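Local structure of putative oxidoreductase yhhX (Escherichia coli K-12, 3F4L) at residues 245-250 with 271-276; 152-157 with 231-236. The protein probably acts as an NADP-dependent oxidoreductase of the Gfo/Idh/MocA family, perhaps oxidising scyllo-inositol. One frame throughout, in Å; residues are numbered along the deposited sequence.

Contact 1: residues 245-250 with 271-276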
ATOM      1  N   PHE A 245       6.790   5.302  12.338  1.00 14.38           N
ATOM      2  CA  PHE A 245       7.990   5.961  11.845  1.00 13.40           C
ATOM      3  C   PHE A 245       7.715   6.261  10.379  1.00 14.75           C
ATOM      4  O   PHE A 245       7.206   5.403   9.654  1.00 12.44           O
ATOM      5  CB  PHE A 245       9.208   5.035  11.947  1.00 12.08           C
ATOM      6  CG  PHE A 245      10.394   5.488  11.128  1.00 14.00           C
ATOM      7  CD1 PHE A 245      11.355   6.339  11.667  1.00 15.21           C
ATOM      8  CD2 PHE A 245      10.552   5.050   9.816  1.00 12.76           C
ATOM      9  CE1 PHE A 245      12.467   6.743  10.907  1.00 16.53           C
ATOM     10  CE2 PHE A 245      11.651   5.443   9.047  1.00 14.77           C
ATOM     11  CZ  PHE A 245      12.616   6.292   9.593  1.00 14.68           C
ATOM     12  N   ILE A 246       8.058   7.468   9.949  1.00 12.41           N
ATOM     13  CA  ILE A 246       7.868   7.894   8.574  1.00 13.51           C
ATOM     14  C   ILE A 246       9.144   8.591   8.104  1.00 14.96           C
ATOM     15  O   ILE A 246       9.754   9.370   8.842  1.00 15.78           O
ATOM     16  CB  ILE A 246       6.681   8.879   8.447  1.00 18.05           C
ATOM     17  CG1 ILE A 246       5.402   8.243   9.001  1.00 18.04           C
ATOM     18  CG2 ILE A 246       6.451   9.229   6.993  1.00 17.19           C
ATOM     19  CD1 ILE A 246       4.949   7.013   8.239  1.00 17.93           C
ATOM     20  N   LYS A 247       9.550   8.301   6.877  1.00 14.26           N
ATOM     21  CA  LYS A 247      10.759   8.899   6.328  1.00 15.92           C
ATOM     22  C   LYS A 247      10.560   9.259   4.868  1.00 16.32           C
ATOM     23  O   LYS A 247      10.330   8.383   4.030  1.00 15.35           O
ATOM     24  CB  LYS A 247      11.935   7.911   6.468  1.00 14.99           C
ATOM     25  CG  LYS A 247      13.265   8.322   5.811  1.00 17.06           C
ATOM     26  CD  LYS A 247      13.895   9.518   6.500  1.00 18.62           C
ATOM     27  CE  LYS A 247      15.315   9.789   5.999  1.00 20.01           C
ATOM     28  NZ  LYS A 247      15.406  10.079   4.535  1.00 20.26           N
ATOM     29  N   TYR A 248      10.606  10.555   4.571  1.00 17.37           N
ATOM     30  CA  TYR A 248      10.514  11.001   3.189  1.00 20.06           C
ATOM     31  C   TYR A 248      11.953  11.203   2.740  1.00 20.68           C
ATOM     32  O   TYR A 248      12.803  11.591   3.540  1.00 23.77           O
ATOM     33  CB  TYR A 248       9.781  12.336   3.064  1.00 21.56           C
ATOM     34  CG  TYR A 248       8.288  12.245   3.197  1.00 21.72           C
ATOM     35  CD1 TYR A 248       7.687  12.161   4.448  1.00 23.52           C
ATOM     36  CD2 TYR A 248       7.471  12.239   2.068  1.00 23.69           C
ATOM     37  CE1 TYR A 248       6.307  12.074   4.574  1.00 24.68           C
ATOM     38  CE2 TYR A 248       6.088  12.152   2.183  1.00 25.35           C
ATOM     39  CZ  TYR A 248       5.514  12.070   3.440  1.00 25.87           C
ATOM     40  OH  TYR A 248       4.146  11.983   3.569  1.00 25.96           O
ATOM     41  N   GLY A 249      12.229  10.932   1.470  1.00 20.52           N
ATOM     42  CA  GLY A 249      13.574  11.134   0.966  1.00 21.00           C
ATOM     43  C   GLY A 249      14.431   9.891   0.959  1.00 20.95           C
ATOM     44  O   GLY A 249      14.398   9.083   1.889  1.00 22.07           O
ATOM     45  N   ILE A 250      15.215   9.745  -0.099  1.00 18.93           N
ATOM     46  CA  ILE A 250      16.086   8.588  -0.248  1.00 18.99           C
ATOM     47  C   ILE A 250      17.537   8.989  -0.010  1.00 19.52           C
ATOM     48  O   ILE A 250      17.882  10.176  -0.042  1.00 18.69           O
ATOM     49  CB  ILE A 250      15.938   7.979  -1.669  1.00 17.91           C
ATOM     50  CG1 ILE A 250      16.742   6.677  -1.785  1.00 20.15           C
ATOM     51  CG2 ILE A 250      16.406   8.983  -2.726  1.00 19.46           C
ATOM     52  CD1 ILE A 250      16.397   5.884  -3.043  1.00 15.79           C
ATOM     53  N   ASP A 271      22.167  15.609   3.223  1.00 30.46           N
ATOM     54  CA  ASP A 271      20.748  15.283   3.327  1.00 32.09           C
ATOM     55  C   ASP A 271      20.079  16.167   4.377  1.00 32.48           C
ATOM     56  O   ASP A 271      20.565  16.281   5.500  1.00 33.42           O
ATOM     57  CB  ASP A 271      20.607  13.807   3.722  1.00 31.60           C
ATOM     58  CG  ASP A 271      19.223  13.251   3.463  1.00 32.97           C
ATOM     59  OD1 ASP A 271      18.229  13.977   3.690  1.00 31.29           O
ATOM     60  OD2 ASP A 271      19.136  12.072   3.045  1.00 31.22           O
ATOM     61  N   ASP A 272      18.964  16.791   4.017  1.00 33.34           N
ATOM     62  CA  ASP A 272      18.260  17.652   4.959  1.00 34.94           C
ATOM     63  C   ASP A 272      16.903  17.088   5.371  1.00 32.43           C
ATOM     64  O   ASP A 272      16.052  17.796   5.910  1.00 32.97           O
ATOM     65  CB  ASP A 272      18.106  19.057   4.373  1.00 38.56           C
ATOM     66  CG  ASP A 272      19.394  19.866   4.466  1.00 42.89           C
ATOM     67  OD1 ASP A 272      19.758  20.274   5.594  1.00 43.70           O
ATOM     68  OD2 ASP A 272      20.049  20.079   3.420  1.00 45.01           O
ATOM     69  N   SER A 273      16.707  15.804   5.109  1.00 28.66           N
ATOM     70  CA  SER A 273      15.462  15.144   5.479  1.00 25.92           C
ATOM     71  C   SER A 273      15.634  14.592   6.884  1.00 25.74           C
ATOM     72  O   SER A 273      16.744  14.577   7.433  1.00 24.20           O
ATOM     73  CB  SER A 273      15.151  13.996   4.517  1.00 24.85           C
ATOM     74  OG  SER A 273      16.143  12.982   4.590  1.00 17.61           O
ATOM     75  N   VAL A 274      14.538  14.135   7.469  1.00 24.67           N
ATOM     76  CA  VAL A 274      14.601  13.576   8.809  1.00 26.19           C
ATOM     77  C   VAL A 274      13.562  12.493   8.937  1.00 23.79           C
ATOM     78  O   VAL A 274      12.545  12.526   8.252  1.00 23.30           O
ATOM     79  CB  VAL A 274      14.317  14.639   9.899  1.00 28.56           C
ATOM     80  CG1 VAL A 274      15.485  15.595  10.020  1.00 28.14           C
ATOM     81  CG2 VAL A 274      13.038  15.402   9.560  1.00 29.23           C
ATOM     82  N   GLY A 275      13.834  11.521   9.797  1.00 24.44           N
ATOM     83  CA  GLY A 275      12.878  10.459  10.030  1.00 23.97           C
ATOM     84  C   GLY A 275      11.971  10.957  11.139  1.00 23.95           C
ATOM     85  O   GLY A 275      12.444  11.558  12.108  1.00 25.74           O
ATOM     86  N   VAL A 276      10.669  10.739  11.004  1.00 23.22           N
ATOM     87  CA  VAL A 276       9.751  11.196  12.034  1.00 22.67           C
ATOM     88  C   VAL A 276       9.196   9.994  12.767  1.00 23.74           C
ATOM     89  O   VAL A 276       8.824   8.985  12.161  1.00 23.36           O
ATOM     90  CB  VAL A 276       8.602  12.036  11.439  1.00 23.70           C
ATOM     91  CG1 VAL A 276       7.633  12.454  12.532  1.00 23.95           C
ATOM     92  CG2 VAL A 276       9.174  13.279  10.765  1.00 23.58           C
TER
HETATM   93  O   HOH W   1      18.099   9.491   3.972  1.00 30.34           O
HETATM   94  O   HOH W   2      10.501  12.480   6.675  1.00 25.97           O
HETATM   95  O   HOH W   3      16.859  12.086   1.743  1.00 25.65           O

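Contact 2: residues 152-157 with 231-236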
ATOM      1  N   HIS A 152       9.097   2.303  -0.726  1.00 16.49           N
ATOM      2  CA  HIS A 152       8.813   2.830  -2.054  1.00 17.61           C
ATOM      3  C   HIS A 152      10.100   3.232  -2.766  1.00 18.49           C
ATOM      4  O   HIS A 152      11.021   3.767  -2.159  1.00 21.39           O
ATOM      5  CB  HIS A 152       7.903   4.067  -1.981  1.00 15.97           C
ATOM      6  CG  HIS A 152       6.447   3.758  -1.805  1.00 15.42           C
ATOM      7  ND1 HIS A 152       5.873   3.515  -0.575  1.00 15.47           N
ATOM      8  CD2 HIS A 152       5.443   3.673  -2.710  1.00 16.07           C
ATOM      9  CE1 HIS A 152       4.579   3.295  -0.730  1.00 13.61           C
ATOM     10  NE2 HIS A 152       4.292   3.385  -2.018  1.00 15.33           N
ATOM     11  N   PHE A 153      10.159   2.949  -4.056  1.00 17.30           N
ATOM     12  CA  PHE A 153      11.299   3.335  -4.875  1.00 18.92           C
ATOM     13  C   PHE A 153      10.600   3.691  -6.178  1.00 17.81           C
ATOM     14  O   PHE A 153      10.448   2.853  -7.053  1.00 17.53           O
ATOM     15  CB  PHE A 153      12.266   2.163  -5.069  1.00 21.40           C
ATOM     16  CG  PHE A 153      13.649   2.588  -5.480  1.00 22.39           C
ATOM     17  CD1 PHE A 153      13.880   3.108  -6.747  1.00 23.36           C
ATOM     18  CD2 PHE A 153      14.711   2.512  -4.581  1.00 24.69           C
ATOM     19  CE1 PHE A 153      15.150   3.552  -7.116  1.00 24.83           C
ATOM     20  CE2 PHE A 153      15.987   2.950  -4.937  1.00 23.03           C
ATOM     21  CZ  PHE A 153      16.205   3.473  -6.211  1.00 26.96           C
ATOM     22  N   ASP A 154      10.158   4.940  -6.285  1.00 17.29           N
ATOM     23  CA  ASP A 154       9.415   5.383  -7.457  1.00 19.69           C
ATOM     24  C   ASP A 154      10.062   6.497  -8.275  1.00 20.09           C
ATOM     25  O   ASP A 154      11.049   7.099  -7.864  1.00 20.64           O
ATOM     26  CB  ASP A 154       8.029   5.862  -7.025  1.00 21.22           C
ATOM     27  CG  ASP A 154       7.310   4.865  -6.138  1.00 23.91           C
ATOM     28  OD1 ASP A 154       7.224   3.679  -6.512  1.00 24.00           O
ATOM     29  OD2 ASP A 154       6.818   5.279  -5.068  1.00 24.09           O
ATOM     30  N   TYR A 155       9.450   6.777  -9.424  1.00 19.55           N
ATOM     31  CA  TYR A 155       9.892   7.833 -10.346  1.00 20.71           C
ATOM     32  C   TYR A 155       8.675   8.380 -11.064  1.00 20.04           C
ATOM     33  O   TYR A 155       7.582   7.818 -10.985  1.00 17.18           O
ATOM     34  CB  TYR A 155      10.775   7.284 -11.474  1.00 22.41           C
ATOM     35  CG  TYR A 155      12.049   6.593 -11.072  1.00 26.46           C
ATOM     36  CD1 TYR A 155      13.176   7.325 -10.702  1.00 26.73           C
ATOM     37  CD2 TYR A 155      12.141   5.201 -11.102  1.00 26.13           C
ATOM     38  CE1 TYR A 155      14.368   6.689 -10.379  1.00 31.53           C
ATOM     39  CE2 TYR A 155      13.332   4.552 -10.778  1.00 29.70           C
ATOM     40  CZ  TYR A 155      14.438   5.304 -10.419  1.00 31.59           C
ATOM     41  OH  TYR A 155      15.621   4.675 -10.096  1.00 37.18           O
ATOM     42  N   TYR A 156       8.881   9.482 -11.778  1.00 20.61           N
ATOM     43  CA  TYR A 156       7.839  10.013 -12.641  1.00 20.07           C
ATOM     44  C   TYR A 156       8.559  10.172 -13.974  1.00 20.51           C
ATOM     45  O   TYR A 156       9.157  11.217 -14.249  1.00 18.78           O
ATOM     46  CB  TYR A 156       7.265  11.366 -12.207  1.00 15.91           C
ATOM     47  CG  TYR A 156       6.150  11.755 -13.168  1.00 17.76           C
ATOM     48  CD1 TYR A 156       4.935  11.056 -13.173  1.00 15.13           C
ATOM     49  CD2 TYR A 156       6.355  12.722 -14.154  1.00 15.75           C
ATOM     50  CE1 TYR A 156       3.955  11.306 -14.143  1.00 14.10           C
ATOM     51  CE2 TYR A 156       5.383  12.986 -15.127  1.00 17.11           C
ATOM     52  CZ  TYR A 156       4.188  12.272 -15.115  1.00 17.44           C
ATOM     53  OH  TYR A 156       3.232  12.531 -16.069  1.00 14.03           O
ATOM     54  N   ARG A 157       8.538   9.097 -14.760  1.00 20.50           N
ATOM     55  CA  ARG A 157       9.161   9.029 -16.084  1.00 20.30           C
ATOM     56  C   ARG A 157       8.104   8.379 -16.970  1.00 20.17           C
ATOM     57  O   ARG A 157       8.166   7.186 -17.257  1.00 19.43           O
ATOM     58  CB  ARG A 157      10.416   8.148 -16.043  1.00 19.43           C
ATOM     59  CG  ARG A 157      11.565   8.725 -15.240  1.00 25.35           C
ATOM     60  CD  ARG A 157      12.728   7.732 -15.084  1.00 26.25           C
ATOM     61  NE  ARG A 157      13.848   8.350 -14.373  1.00 29.46           N
ATOM     62  CZ  ARG A 157      14.876   7.683 -13.858  1.00 31.50           C
ATOM     63  NH1 ARG A 157      14.941   6.359 -13.969  1.00 33.07           N
ATOM     64  NH2 ARG A 157      15.839   8.341 -13.218  1.00 31.75           N
ATOM     65  N   ILE A 231       3.625  12.711  -7.294  1.00 18.80           N
ATOM     66  CA  ILE A 231       3.821  13.167  -5.920  1.00 19.26           C
ATOM     67  C   ILE A 231       4.294  11.958  -5.116  1.00 17.61           C
ATOM     68  O   ILE A 231       3.523  11.030  -4.870  1.00 14.11           O
ATOM     69  CB  ILE A 231       2.520  13.696  -5.291  1.00 19.38           C
ATOM     70  CG1 ILE A 231       2.037  14.944  -6.038  1.00 20.96           C
ATOM     71  CG2 ILE A 231       2.772  14.032  -3.824  1.00 22.62           C
ATOM     72  CD1 ILE A 231       0.667  15.426  -5.585  1.00 22.39           C
ATOM     73  N   ASP A 232       5.560  11.979  -4.711  1.00 18.02           N
ATOM     74  CA  ASP A 232       6.160  10.871  -3.980  1.00 19.06           C
ATOM     75  C   ASP A 232       5.527  10.454  -2.660  1.00 18.54           C
ATOM     76  O   ASP A 232       4.952  11.266  -1.935  1.00 16.81           O
ATOM     77  CB  ASP A 232       7.645  11.143  -3.717  1.00 22.09           C
ATOM     78  CG  ASP A 232       8.529  10.763  -4.895  1.00 27.85           C
ATOM     79  OD1 ASP A 232       8.304   9.687  -5.486  1.00 30.17           O
ATOM     80  OD2 ASP A 232       9.453  11.531  -5.224  1.00 28.74           O
ATOM     81  N   TYR A 233       5.654   9.162  -2.374  1.00 17.40           N
ATOM     82  CA  TYR A 233       5.178   8.582  -1.128  1.00 16.83           C
ATOM     83  C   TYR A 233       6.377   8.725  -0.190  1.00 16.39           C
ATOM     84  O   TYR A 233       7.457   9.154  -0.600  1.00 11.61           O
ATOM     85  CB  TYR A 233       4.939   7.063  -1.253  1.00 16.48           C
ATOM     86  CG  TYR A 233       3.828   6.592  -2.164  1.00 16.36           C
ATOM     87  CD1 TYR A 233       4.000   6.529  -3.551  1.00 14.24           C
ATOM     88  CD2 TYR A 233       2.613   6.157  -1.629  1.00 16.59           C
ATOM     89  CE1 TYR A 233       2.988   6.034  -4.377  1.00 16.00           C
ATOM     90  CE2 TYR A 233       1.601   5.667  -2.443  1.00 16.66           C
ATOM     91  CZ  TYR A 233       1.792   5.604  -3.811  1.00 17.01           C
ATOM     92  OH  TYR A 233       0.781   5.095  -4.599  1.00 18.75           O
ATOM     93  N   PRO A 234       6.188   8.398   1.093  1.00 16.74           N
ATOM     94  CA  PRO A 234       7.344   8.498   1.985  1.00 15.29           C
ATOM     95  C   PRO A 234       8.256   7.368   1.476  1.00 15.39           C
ATOM     96  O   PRO A 234       7.756   6.424   0.848  1.00 14.62           O
ATOM     97  CB  PRO A 234       6.751   8.162   3.349  1.00 14.14           C
ATOM     98  CG  PRO A 234       5.365   8.711   3.252  1.00 15.55           C
ATOM     99  CD  PRO A 234       4.925   8.329   1.854  1.00 14.97           C
ATOM    100  N   LYS A 235       9.563   7.454   1.730  1.00 16.34           N
ATOM    101  CA  LYS A 235      10.496   6.408   1.305  1.00 16.07           C
ATOM    102  C   LYS A 235      10.247   5.125   2.125  1.00 16.20           C
ATOM    103  O   LYS A 235      10.293   4.012   1.597  1.00 15.37           O
ATOM    104  CB  LYS A 235      11.943   6.875   1.503  1.00 15.50           C
ATOM    105  CG  LYS A 235      12.985   5.819   1.135  1.00 14.70           C
ATOM    106  CD  LYS A 235      13.056   5.588  -0.374  1.00 13.60           C
ATOM    107  CE  LYS A 235      13.766   4.268  -0.706  1.00 11.78           C
ATOM    108  NZ  LYS A 235      12.963   3.104  -0.215  1.00 16.01           N
ATOM    109  N   PHE A 236      10.004   5.295   3.422  1.00 13.76           N
ATOM    110  CA  PHE A 236       9.704   4.163   4.305  1.00 13.66           C
ATOM    111  C   PHE A 236       8.605   4.536   5.282  1.00 14.11           C
ATOM    112  O   PHE A 236       8.519   5.685   5.746  1.00 13.51           O
ATOM    113  CB  PHE A 236      10.913   3.730   5.148  1.00 13.50           C
ATOM    114  CG  PHE A 236      11.983   3.012   4.380  1.00 14.73           C
ATOM    115  CD1 PHE A 236      13.133   3.685   3.969  1.00 12.99           C
ATOM    116  CD2 PHE A 236      11.840   1.665   4.062  1.00 14.69           C
ATOM    117  CE1 PHE A 236      14.128   3.025   3.247  1.00 15.92           C
ATOM    118  CE2 PHE A 236      12.830   0.994   3.344  1.00 16.40           C
ATOM    119  CZ  PHE A 236      13.974   1.673   2.935  1.00 15.36           C
TER
HETATM  120  O   HOH W   4       7.372   7.735  -4.092  1.00 14.07           O

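Contact 1: residues 245-250 with 271-276
The ammonium of Lys-247 is gripped from several sides where 245-250 and 271-276 part company. Its chain, CG anti to the backbone N, bends at chi2 (68°) and chi4 (60°), so that NZ curls round to the carbonyls of the two residues that follow, donating to Gly-249 O at 3.0 Å and Tyr-248 O at 3.2 Å, both met from above the carbonyl plane. Across the contact NZ donates to Ser-273 OG at 3.0 Å, and water 1, accepting from NZ and donating to Asp-271 OD2, bridges the two groups. Ser-273 OG donates in turn to Asp-271 OD1 in a very short bond of 2.5 Å. That oxygen also accepts from Ser-273 N, nearly along its C-O axis, closing an Asx turn. The lysine charge nearby would probably stabilise the ionised carboxylate. Water 3 donates to the other oxygen, OD2, and to Ile-250 O.

Beyond this polar cluster the chains pair as antiparallel strands. Val-276 N donates to Ile-246 O at 2.7 Å, almost straight at 177°, and Ile-246 N returns the bond to Val-276 O at 2.8 Å. Phe-245 CE1 lies 3.8 Å from Gly-275 CA, and Lys-247 CD comes equally close to the same CA; a beta carbon on Gly-275 would collide with CE1 of Phe-245. Phe-245 also packs on helix 129-140. Water 2, accepting from Tyr-248 N and donating to Val-274 O, bridges the two segments where they diverge beyond the paired residues. The pairing joins neighbouring antiparallel strands, 243-247 and 275-280, of the large mixed sheet of the Gfo/Idh/MocA C-terminal alpha/beta domain.

Contact 2: residues 152-157 with 231-236
A classic beta bulge, in which Lys-235 and Phe-236 both face Lys-247, lies at the start of strand 236-240 and meets the end of strand 146-152 in the C-terminal alpha/beta domain. Two hydrogen bonds tie Lys-235 to His-152. His-152 N donates to Lys-235 O at 3.1 Å with an N-H...O angle of 168°. The lysine chain, bent at chi2 and chi4, brings NZ round to His-152 O at 2.8 Å, from above the carbonyl plane; the same NZ sits over a face of the Phe-236 ring.

Stacking is the second element. The His-152 and Tyr-233 rings form an offset stack, centroids 3.9 Å apart and planes 16° from parallel, while Tyr-233 CB makes a CH-pi contact over the imidazole face. Each side chain has its CG beside its backbone N, anti to the carbonyl carbon. Tyr-233 also meets the ring of His-239 of the second subunit, so this loop, just before strand 236-240, takes part in the dimer interface. An alanine at Tyr-233 would remove the ring and would probably leave the imidazole without its stacking partner, loosening packing against the second subunit.

Charge and water make up the third group. Asp-154 OD2 comes within 3.4 Å of Tyr-233 CD1, its carboxylate plane 56° from the ring. The like-charged Asp-154 and Asp-232 face each other across water 4, which probably eases their repulsion: it donates to Asp-154 OD2 at 2.7 Å and Asp-232 OD1 at 2.6 Å, and accepts from Tyr-233 N at 2.8 Å.

Contacts 1 and 2, with centres about 13 Å apart, follow one another across the same mixed sheet, where strands 275-280, 243-247, 236-240 and 146-152 are successive neighbours. They meet at the bulge: Lys-247 N probably donates to Phe-236 O at 3.0 Å, and Gly-249 O packs 3.3 Å from Lys-235 CB. Alongside, Tyr-248 CZ rests 3.4 Å from Pro-234 CG, and Ile-250 of contact 1 touches Phe-153 of contact 2. Both also reach the second subunit, Ile-246 packing on Ile-231 of that chain. The six-stranded parallel sheet of the nucleotide-binding Rossmann fold is a separate sheet, and neither contact includes any of its strands.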